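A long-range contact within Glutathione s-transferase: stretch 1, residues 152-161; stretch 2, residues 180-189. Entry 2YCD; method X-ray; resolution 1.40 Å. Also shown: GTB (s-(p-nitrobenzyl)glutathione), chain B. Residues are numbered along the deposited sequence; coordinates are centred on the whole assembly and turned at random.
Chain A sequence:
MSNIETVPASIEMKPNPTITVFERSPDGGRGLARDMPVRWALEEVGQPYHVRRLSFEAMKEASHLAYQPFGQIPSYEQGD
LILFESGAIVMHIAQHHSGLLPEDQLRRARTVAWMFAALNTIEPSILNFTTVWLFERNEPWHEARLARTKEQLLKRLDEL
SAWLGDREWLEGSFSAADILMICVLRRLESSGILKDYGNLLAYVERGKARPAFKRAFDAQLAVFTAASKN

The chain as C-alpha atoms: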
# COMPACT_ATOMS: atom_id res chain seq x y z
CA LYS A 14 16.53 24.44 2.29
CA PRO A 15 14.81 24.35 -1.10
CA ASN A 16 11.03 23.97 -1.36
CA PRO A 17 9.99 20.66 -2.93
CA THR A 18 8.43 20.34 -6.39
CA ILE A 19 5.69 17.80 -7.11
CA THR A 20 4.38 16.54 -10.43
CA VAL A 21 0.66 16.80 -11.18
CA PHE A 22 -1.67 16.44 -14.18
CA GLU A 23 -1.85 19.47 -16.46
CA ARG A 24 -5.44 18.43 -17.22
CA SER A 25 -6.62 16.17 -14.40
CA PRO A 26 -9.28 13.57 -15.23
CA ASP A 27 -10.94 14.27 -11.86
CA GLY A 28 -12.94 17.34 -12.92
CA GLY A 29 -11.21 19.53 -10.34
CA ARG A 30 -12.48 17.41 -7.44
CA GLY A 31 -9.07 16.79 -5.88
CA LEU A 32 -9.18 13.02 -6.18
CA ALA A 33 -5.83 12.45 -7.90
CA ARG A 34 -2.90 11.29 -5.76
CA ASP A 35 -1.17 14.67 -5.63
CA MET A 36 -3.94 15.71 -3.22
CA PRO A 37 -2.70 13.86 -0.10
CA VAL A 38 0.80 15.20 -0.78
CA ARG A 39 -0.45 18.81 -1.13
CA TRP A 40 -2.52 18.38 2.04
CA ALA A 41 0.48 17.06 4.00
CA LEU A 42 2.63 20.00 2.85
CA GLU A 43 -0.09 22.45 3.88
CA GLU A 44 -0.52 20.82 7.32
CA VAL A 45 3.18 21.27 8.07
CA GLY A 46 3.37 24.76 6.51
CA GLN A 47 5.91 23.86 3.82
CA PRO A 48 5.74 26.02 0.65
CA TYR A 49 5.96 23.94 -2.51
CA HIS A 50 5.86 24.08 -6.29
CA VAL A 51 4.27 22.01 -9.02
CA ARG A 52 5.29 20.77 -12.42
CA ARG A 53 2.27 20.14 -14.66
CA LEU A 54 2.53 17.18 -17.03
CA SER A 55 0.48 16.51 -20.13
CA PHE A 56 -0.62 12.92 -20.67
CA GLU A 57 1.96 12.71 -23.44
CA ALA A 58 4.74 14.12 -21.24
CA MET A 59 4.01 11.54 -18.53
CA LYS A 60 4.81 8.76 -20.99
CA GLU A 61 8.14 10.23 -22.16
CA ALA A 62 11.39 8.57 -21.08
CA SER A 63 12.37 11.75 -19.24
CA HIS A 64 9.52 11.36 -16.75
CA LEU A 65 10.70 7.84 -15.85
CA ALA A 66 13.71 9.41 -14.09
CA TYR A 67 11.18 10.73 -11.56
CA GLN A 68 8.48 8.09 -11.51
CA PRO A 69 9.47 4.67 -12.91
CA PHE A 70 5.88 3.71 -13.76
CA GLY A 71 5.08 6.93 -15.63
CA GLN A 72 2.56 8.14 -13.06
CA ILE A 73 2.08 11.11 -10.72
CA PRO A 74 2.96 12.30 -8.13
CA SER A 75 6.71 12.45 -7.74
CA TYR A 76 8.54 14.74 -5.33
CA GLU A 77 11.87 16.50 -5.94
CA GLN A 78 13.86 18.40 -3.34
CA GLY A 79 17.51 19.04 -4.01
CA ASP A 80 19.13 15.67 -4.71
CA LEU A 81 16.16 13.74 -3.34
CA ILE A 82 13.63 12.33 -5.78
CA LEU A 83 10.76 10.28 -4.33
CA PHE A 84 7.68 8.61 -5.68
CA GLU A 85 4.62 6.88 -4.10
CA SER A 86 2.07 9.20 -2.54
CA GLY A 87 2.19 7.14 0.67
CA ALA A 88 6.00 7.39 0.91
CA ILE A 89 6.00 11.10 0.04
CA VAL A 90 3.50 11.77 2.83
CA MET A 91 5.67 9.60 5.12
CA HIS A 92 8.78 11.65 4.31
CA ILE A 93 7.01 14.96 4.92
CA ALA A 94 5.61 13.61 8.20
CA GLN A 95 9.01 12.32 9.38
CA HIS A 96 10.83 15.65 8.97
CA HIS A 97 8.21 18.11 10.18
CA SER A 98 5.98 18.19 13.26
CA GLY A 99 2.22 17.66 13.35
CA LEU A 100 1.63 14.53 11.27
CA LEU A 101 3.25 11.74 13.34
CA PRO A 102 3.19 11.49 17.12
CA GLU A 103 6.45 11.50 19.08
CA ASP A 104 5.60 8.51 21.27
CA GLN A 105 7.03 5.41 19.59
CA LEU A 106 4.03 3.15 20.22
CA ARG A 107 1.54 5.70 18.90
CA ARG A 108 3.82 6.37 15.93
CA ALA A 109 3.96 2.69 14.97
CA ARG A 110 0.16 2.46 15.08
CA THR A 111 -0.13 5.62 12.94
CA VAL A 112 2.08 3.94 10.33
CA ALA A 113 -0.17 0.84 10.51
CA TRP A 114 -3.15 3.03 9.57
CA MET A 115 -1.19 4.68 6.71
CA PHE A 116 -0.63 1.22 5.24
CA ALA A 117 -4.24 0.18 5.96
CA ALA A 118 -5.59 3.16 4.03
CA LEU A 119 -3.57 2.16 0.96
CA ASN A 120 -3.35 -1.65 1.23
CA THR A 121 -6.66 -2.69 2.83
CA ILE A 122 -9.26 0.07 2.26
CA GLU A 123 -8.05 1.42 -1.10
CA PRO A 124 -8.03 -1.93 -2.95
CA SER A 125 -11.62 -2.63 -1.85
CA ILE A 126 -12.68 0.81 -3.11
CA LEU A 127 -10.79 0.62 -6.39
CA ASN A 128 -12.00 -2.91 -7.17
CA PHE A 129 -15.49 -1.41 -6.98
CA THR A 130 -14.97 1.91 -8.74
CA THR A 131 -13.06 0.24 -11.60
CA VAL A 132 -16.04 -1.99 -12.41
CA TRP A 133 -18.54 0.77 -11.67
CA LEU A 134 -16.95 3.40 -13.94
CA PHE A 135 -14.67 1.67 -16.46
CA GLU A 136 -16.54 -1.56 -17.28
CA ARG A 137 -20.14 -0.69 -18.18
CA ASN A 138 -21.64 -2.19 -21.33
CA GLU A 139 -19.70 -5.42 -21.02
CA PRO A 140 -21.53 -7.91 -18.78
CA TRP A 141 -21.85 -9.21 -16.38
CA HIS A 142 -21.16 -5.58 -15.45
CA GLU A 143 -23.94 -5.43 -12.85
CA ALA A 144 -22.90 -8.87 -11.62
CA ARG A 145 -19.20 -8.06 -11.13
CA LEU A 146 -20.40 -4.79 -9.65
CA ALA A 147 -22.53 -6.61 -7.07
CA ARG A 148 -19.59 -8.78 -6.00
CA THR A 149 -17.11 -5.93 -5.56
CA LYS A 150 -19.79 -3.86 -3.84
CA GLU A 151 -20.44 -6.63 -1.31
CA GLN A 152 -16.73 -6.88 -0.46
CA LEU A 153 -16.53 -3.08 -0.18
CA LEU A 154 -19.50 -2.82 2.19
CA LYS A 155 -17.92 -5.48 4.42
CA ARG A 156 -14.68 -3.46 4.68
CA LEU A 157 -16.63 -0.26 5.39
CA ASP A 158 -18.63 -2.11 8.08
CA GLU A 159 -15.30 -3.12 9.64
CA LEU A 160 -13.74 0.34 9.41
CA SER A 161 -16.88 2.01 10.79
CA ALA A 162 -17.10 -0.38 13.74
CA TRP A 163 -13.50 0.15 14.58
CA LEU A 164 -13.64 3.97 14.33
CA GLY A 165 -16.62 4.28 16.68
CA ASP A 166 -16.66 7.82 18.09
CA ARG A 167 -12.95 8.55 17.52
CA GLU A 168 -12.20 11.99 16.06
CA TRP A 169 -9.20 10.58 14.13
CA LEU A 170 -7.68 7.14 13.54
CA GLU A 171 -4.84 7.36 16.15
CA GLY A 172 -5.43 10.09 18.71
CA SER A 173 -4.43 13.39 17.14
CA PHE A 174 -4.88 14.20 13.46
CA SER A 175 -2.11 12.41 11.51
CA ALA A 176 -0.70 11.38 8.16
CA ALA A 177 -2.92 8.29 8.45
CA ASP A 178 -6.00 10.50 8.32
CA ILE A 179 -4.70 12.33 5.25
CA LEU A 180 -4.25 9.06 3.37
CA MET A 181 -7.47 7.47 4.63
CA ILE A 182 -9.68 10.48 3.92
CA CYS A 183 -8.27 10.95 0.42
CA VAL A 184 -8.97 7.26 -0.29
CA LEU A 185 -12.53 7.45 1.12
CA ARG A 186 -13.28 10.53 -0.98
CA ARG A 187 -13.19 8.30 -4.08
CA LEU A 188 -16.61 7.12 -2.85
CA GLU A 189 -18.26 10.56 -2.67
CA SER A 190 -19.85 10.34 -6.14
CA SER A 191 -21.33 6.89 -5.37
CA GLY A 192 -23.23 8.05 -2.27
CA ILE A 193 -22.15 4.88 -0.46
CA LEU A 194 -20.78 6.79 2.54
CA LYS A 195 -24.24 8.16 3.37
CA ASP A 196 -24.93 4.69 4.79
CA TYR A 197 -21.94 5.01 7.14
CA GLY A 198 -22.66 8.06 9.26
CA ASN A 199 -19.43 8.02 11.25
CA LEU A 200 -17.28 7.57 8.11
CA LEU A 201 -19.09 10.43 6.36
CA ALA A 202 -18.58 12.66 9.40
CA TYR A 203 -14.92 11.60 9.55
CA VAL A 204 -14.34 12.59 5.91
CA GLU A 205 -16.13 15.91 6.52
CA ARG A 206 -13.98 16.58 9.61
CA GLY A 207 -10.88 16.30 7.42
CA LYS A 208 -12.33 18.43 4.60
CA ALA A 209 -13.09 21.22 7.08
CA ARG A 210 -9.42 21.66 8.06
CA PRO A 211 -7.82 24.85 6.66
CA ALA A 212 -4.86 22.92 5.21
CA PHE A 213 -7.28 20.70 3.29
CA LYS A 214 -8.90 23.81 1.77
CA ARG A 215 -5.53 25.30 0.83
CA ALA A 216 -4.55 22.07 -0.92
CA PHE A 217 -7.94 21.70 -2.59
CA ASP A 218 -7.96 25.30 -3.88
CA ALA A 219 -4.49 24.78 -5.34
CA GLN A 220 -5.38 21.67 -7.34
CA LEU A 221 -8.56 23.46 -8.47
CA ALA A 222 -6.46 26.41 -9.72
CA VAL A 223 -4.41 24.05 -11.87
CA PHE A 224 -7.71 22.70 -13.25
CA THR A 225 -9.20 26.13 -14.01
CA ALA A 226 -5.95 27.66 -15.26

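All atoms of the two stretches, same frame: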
# COMPACT_ATOMS: atom_id res chain seq x y z
N GLN A 152 -18.01 -6.89 -1.16
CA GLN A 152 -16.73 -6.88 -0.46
C GLN A 152 -16.40 -5.49 0.10
O GLN A 152 -15.85 -5.37 1.21
CB GLN A 152 -15.62 -7.38 -1.39
CG GLN A 152 -14.25 -7.36 -0.75
CD GLN A 152 -14.18 -8.21 0.52
OE1 GLN A 152 -13.82 -7.72 1.59
NE2 GLN A 152 -14.51 -9.49 0.39
N LEU A 153 -16.74 -4.44 -0.66
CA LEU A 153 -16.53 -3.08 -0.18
C LEU A 153 -17.36 -2.76 1.07
O LEU A 153 -16.84 -2.22 2.06
CB LEU A 153 -16.80 -2.05 -1.30
CG LEU A 153 -16.79 -0.59 -0.86
CD1 LEU A 153 -15.43 -0.21 -0.30
CD2 LEU A 153 -17.17 0.30 -2.03
N LEU A 154 -18.64 -3.10 1.05
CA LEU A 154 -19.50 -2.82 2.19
C LEU A 154 -19.02 -3.54 3.45
O LEU A 154 -19.08 -2.98 4.54
CB LEU A 154 -20.96 -3.16 1.88
CG LEU A 154 -21.57 -2.40 0.70
CD1 LEU A 154 -23.06 -2.73 0.52
CD2 LEU A 154 -21.38 -0.91 0.85
N LYS A 155 -18.50 -4.75 3.30
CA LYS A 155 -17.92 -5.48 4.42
C LYS A 155 -16.72 -4.72 5.03
O LYS A 155 -16.62 -4.58 6.25
CB LYS A 155 -17.55 -6.89 3.98
CG LYS A 155 -16.92 -7.74 5.07
CD LYS A 155 -16.78 -9.19 4.63
CE LYS A 155 -16.17 -10.05 5.73
NZ LYS A 155 -14.75 -9.70 6.01
N ARG A 156 -15.82 -4.23 4.19
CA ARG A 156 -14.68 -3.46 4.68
C ARG A 156 -15.10 -2.14 5.33
O ARG A 156 -14.51 -1.73 6.33
CB ARG A 156 -13.69 -3.17 3.54
CG ARG A 156 -12.93 -4.39 3.08
CD ARG A 156 -11.86 -4.83 4.08
NE ARG A 156 -11.17 -6.00 3.57
CZ ARG A 156 -11.28 -7.23 4.06
NH1 ARG A 156 -12.05 -7.48 5.11
NH2 ARG A 156 -10.60 -8.22 3.49
N LEU A 157 -16.12 -1.48 4.78
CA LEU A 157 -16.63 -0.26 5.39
C LEU A 157 -17.33 -0.53 6.73
O LEU A 157 -17.18 0.23 7.67
CB LEU A 157 -17.56 0.50 4.43
CG LEU A 157 -16.90 0.99 3.12
CD1 LEU A 157 -17.93 1.67 2.22
CD2 LEU A 157 -15.76 1.97 3.39
N ASP A 158 -18.06 -1.65 6.80
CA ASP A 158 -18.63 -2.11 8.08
C ASP A 158 -17.51 -2.23 9.11
O ASP A 158 -17.61 -1.73 10.23
CB ASP A 158 -19.29 -3.49 7.97
CG ASP A 158 -20.60 -3.48 7.19
OD1 ASP A 158 -21.21 -2.41 6.99
OD2 ASP A 158 -21.02 -4.59 6.79
N GLU A 159 -16.43 -2.90 8.73
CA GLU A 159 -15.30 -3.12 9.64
C GLU A 159 -14.62 -1.82 10.06
O GLU A 159 -14.31 -1.60 11.25
CB GLU A 159 -14.30 -4.09 8.98
CG GLU A 159 -14.86 -5.53 8.91
CD GLU A 159 -14.28 -6.37 7.78
OE1 GLU A 159 -13.41 -5.90 7.02
OE2 GLU A 159 -14.69 -7.54 7.65
N LEU A 160 -14.38 -0.93 9.10
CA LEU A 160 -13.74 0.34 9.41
C LEU A 160 -14.62 1.21 10.32
O LEU A 160 -14.14 1.85 11.25
CB LEU A 160 -13.43 1.10 8.11
CG LEU A 160 -12.73 2.45 8.29
CD1 LEU A 160 -11.35 2.27 8.92
CD2 LEU A 160 -12.61 3.20 6.96
N SER A 161 -15.91 1.22 10.02
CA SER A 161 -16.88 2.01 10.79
C SER A 161 -16.97 1.52 12.24
O SER A 161 -16.98 2.33 13.17
CB SER A 161 -18.23 1.94 10.10
OG SER A 161 -19.22 2.61 10.86
N LEU A 180 -4.17 10.13 4.36
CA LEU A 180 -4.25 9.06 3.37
C LEU A 180 -5.62 8.39 3.36
O LEU A 180 -6.21 8.13 2.29
CB LEU A 180 -3.14 8.02 3.59
CG LEU A 180 -1.72 8.55 3.35
CD1 LEU A 180 -0.70 7.50 3.79
CD2 LEU A 180 -1.49 8.97 1.88
N MET A 181 -6.17 8.14 4.55
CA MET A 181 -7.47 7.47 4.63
C MET A 181 -8.62 8.33 4.08
O MET A 181 -9.48 7.82 3.35
CB MET A 181 -7.77 7.06 6.07
CG MET A 181 -9.05 6.21 6.22
SD MET A 181 -8.88 4.53 5.56
CE MET A 181 -7.90 3.76 6.86
N ILE A 182 -8.62 9.61 4.42
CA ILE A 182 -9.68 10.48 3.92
C ILE A 182 -9.59 10.67 2.41
O ILE A 182 -10.61 10.65 1.72
CB ILE A 182 -9.72 11.79 4.71
CG1 ILE A 182 -10.26 11.48 6.11
CG2 ILE A 182 -10.63 12.83 4.02
CD1 ILE A 182 -10.12 12.61 7.13
N CYS A 183 -8.38 10.81 1.87
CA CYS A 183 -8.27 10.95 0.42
C CYS A 183 -8.73 9.69 -0.32
O CYS A 183 -9.36 9.80 -1.38
CB CYS A 183 -6.86 11.36 0.00
SG CYS A 183 -6.41 13.06 0.46
N VAL A 184 -8.46 8.52 0.27
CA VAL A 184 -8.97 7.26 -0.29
C VAL A 184 -10.51 7.21 -0.22
O VAL A 184 -11.19 6.91 -1.22
CB VAL A 184 -8.29 6.04 0.46
CG1 VAL A 184 -9.08 4.75 0.30
CG2 VAL A 184 -6.82 5.86 -0.02
N LEU A 185 -11.07 7.52 0.94
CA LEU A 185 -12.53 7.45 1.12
C LEU A 185 -13.26 8.42 0.21
O LEU A 185 -14.39 8.14 -0.22
CB LEU A 185 -12.90 7.71 2.58
CG LEU A 185 -12.54 6.60 3.57
CD1 LEU A 185 -12.74 7.08 4.99
CD2 LEU A 185 -13.36 5.35 3.30
N ARG A 186 -12.65 9.56 -0.09
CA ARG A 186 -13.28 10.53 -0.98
C ARG A 186 -13.56 10.00 -2.38
O ARG A 186 -14.41 10.56 -3.07
CB ARG A 186 -12.49 11.84 -1.04
CG ARG A 186 -12.60 12.68 0.23
CD ARG A 186 -12.12 14.15 -0.01
NE ARG A 186 -12.96 14.80 -1.03
CZ ARG A 186 -12.53 15.37 -2.16
NH1 ARG A 186 -11.25 15.45 -2.44
NH2 ARG A 186 -13.42 15.89 -3.01
N ARG A 187 -12.87 8.93 -2.79
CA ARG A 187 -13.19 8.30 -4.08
C ARG A 187 -14.60 7.72 -4.11
O ARG A 187 -15.12 7.41 -5.18
CB ARG A 187 -12.15 7.25 -4.44
CG ARG A 187 -10.78 7.88 -4.58
CD ARG A 187 -9.74 6.90 -5.06
NE ARG A 187 -9.86 6.66 -6.49
CZ ARG A 187 -8.84 6.39 -7.29
NH1 ARG A 187 -7.60 6.34 -6.80
NH2 ARG A 187 -9.06 6.16 -8.57
N LEU A 188 -15.23 7.61 -2.94
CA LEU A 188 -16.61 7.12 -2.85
C LEU A 188 -17.66 8.21 -2.81
O LEU A 188 -18.86 7.89 -2.77
CB LEU A 188 -16.79 6.25 -1.61
CG LEU A 188 -16.02 4.94 -1.62
CD1 LEU A 188 -16.20 4.25 -0.28
CD2 LEU A 188 -16.50 4.03 -2.76
N GLU A 189 -17.27 9.48 -2.79
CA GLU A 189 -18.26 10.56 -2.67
C GLU A 189 -19.34 10.48 -3.75
O GLU A 189 -20.52 10.52 -3.43
CB GLU A 189 -17.59 11.95 -2.68
CG GLU A 189 -16.83 12.30 -1.41
CD GLU A 189 -16.17 13.68 -1.46
OE1 GLU A 189 -16.04 14.25 -2.56
OE2 GLU A 189 -15.79 14.20 -0.38
N1 GTB B . 1.00 3.93 -6.01
CA1 GTB B . 1.08 5.22 -6.70
C1 GTB B . 0.99 6.35 -5.71
O11 GTB B . 0.22 6.20 -4.74
O12 GTB B . 1.68 7.39 -5.89
CB1 GTB B . -0.04 5.28 -7.75
CG1 GTB B . 0.07 6.54 -8.61
CD1 GTB B . -1.09 6.67 -9.57
OE1 GTB B . -1.95 5.80 -9.61
N2 GTB B . -1.10 7.77 -10.32
CA2 GTB B . -2.17 8.05 -11.29
C2 GTB B . -1.62 8.36 -12.65
O2 GTB B . -0.58 8.99 -12.80
CB2 GTB B . -2.91 9.33 -10.86
SG2 GTB B . -3.81 9.19 -9.35
N3 GTB B . -2.35 7.92 -13.68
CA3 GTB B . -2.03 8.17 -15.08
C3 GTB B . -1.57 6.95 -15.83
O31 GTB B . -1.59 5.84 -15.26
O32 GTB B . -1.19 7.14 -17.00
C' GTB B . -5.13 8.06 -9.67
C1' GTB B . -6.41 8.77 -10.04
C2' GTB B . -6.73 8.97 -11.37
C3' GTB B . -7.93 9.62 -11.71
C4' GTB B . -8.79 10.04 -10.70
N41 GTB B . -10.00 10.68 -11.04
O41 GTB B . -10.83 10.97 -10.17
O42 GTB B . -10.22 10.93 -12.20
C5' GTB B . -8.47 9.82 -9.37
C6' GTB B . -7.28 9.18 -9.04

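No hydrogen bond or salt bridge joins the two stretches: five leucines and one methionine make the whole contact. It is also a light one. The helix axes come no closer than 14.3 Å, and only 228 Å² is buried, both sides summed. At that separation the backbones do not touch, and the gap is bridged by side-chain ends.

The N-to-C directions of the helices differ by 146°, so the chains run roughly antiparallel. The register follows from this. Leu153 lies opposite Leu188, Leu157 opposite Leu185, and Leu160 opposite Met181. On the first helix the three contact residues are spaced four and three apart, which places them on one face. All three direct their CA-to-CB bonds toward the other stretch.

At one end, CD2 of Leu153 meets CD2 of Leu188 at 3.9 Å. Leu188 also reaches the middle of the contact, where its CD1 lies 4.0 Å from CD1 of Leu157. Leu188 thus touches two leucines one helical turn apart, and its CD1 is near both: it also lies 4.4 Å from Leu153 CD2. CD2 of Leu157 packs against CD2 of Leu185 at 4.1 Å. The CA-to-CB bond of Leu185 points sideways, but the end of its side chain comes nearer. Its rotamer is m, t.

Leu160 closes the other end. Its CD2 sits 4.2 Å from SD of Met181 and 4.3 Å from CD2 of Leu185. Leu160 has the largest covered area of the six, 55 Å², followed by Leu188 with 52 Å². Met181 takes chi angles t, p, p, and its thioether supplies an apolar surface to the leucine methyl.

All six residues are buried in the assembly. Leucine suits these buried places because its branched end is apolar and brings no polar side-chain group that would need a partner; Leu157, Leu160, Leu185 and Leu188 each touch two residues of the other stretch.

The charged residues keep out of the contact. On the first helix, Glu159 bridges two bases: Lys155 NZ donates to Glu159 OE2 at 2.7 Å, and Arg156 NH1 to Glu159 OE1 at 2.8 Å. On the second stretch, Arg186 NE donates to Glu189 OE2 at 3.0 Å, and Arg186 NH2 to Glu189 OE1 at 3.1 Å. These salt bridges lie within each stretch and do not cross between them.

Arg187 is next to Leu188 in sequence but takes no part in the contact; it lies against the ligand. Its NH2 lies 3.5 Å from C6' of GTB, with C6' over one face of the guanidinium. GTB is a glutathione conjugate, in keeping with the name glutathione S-transferase.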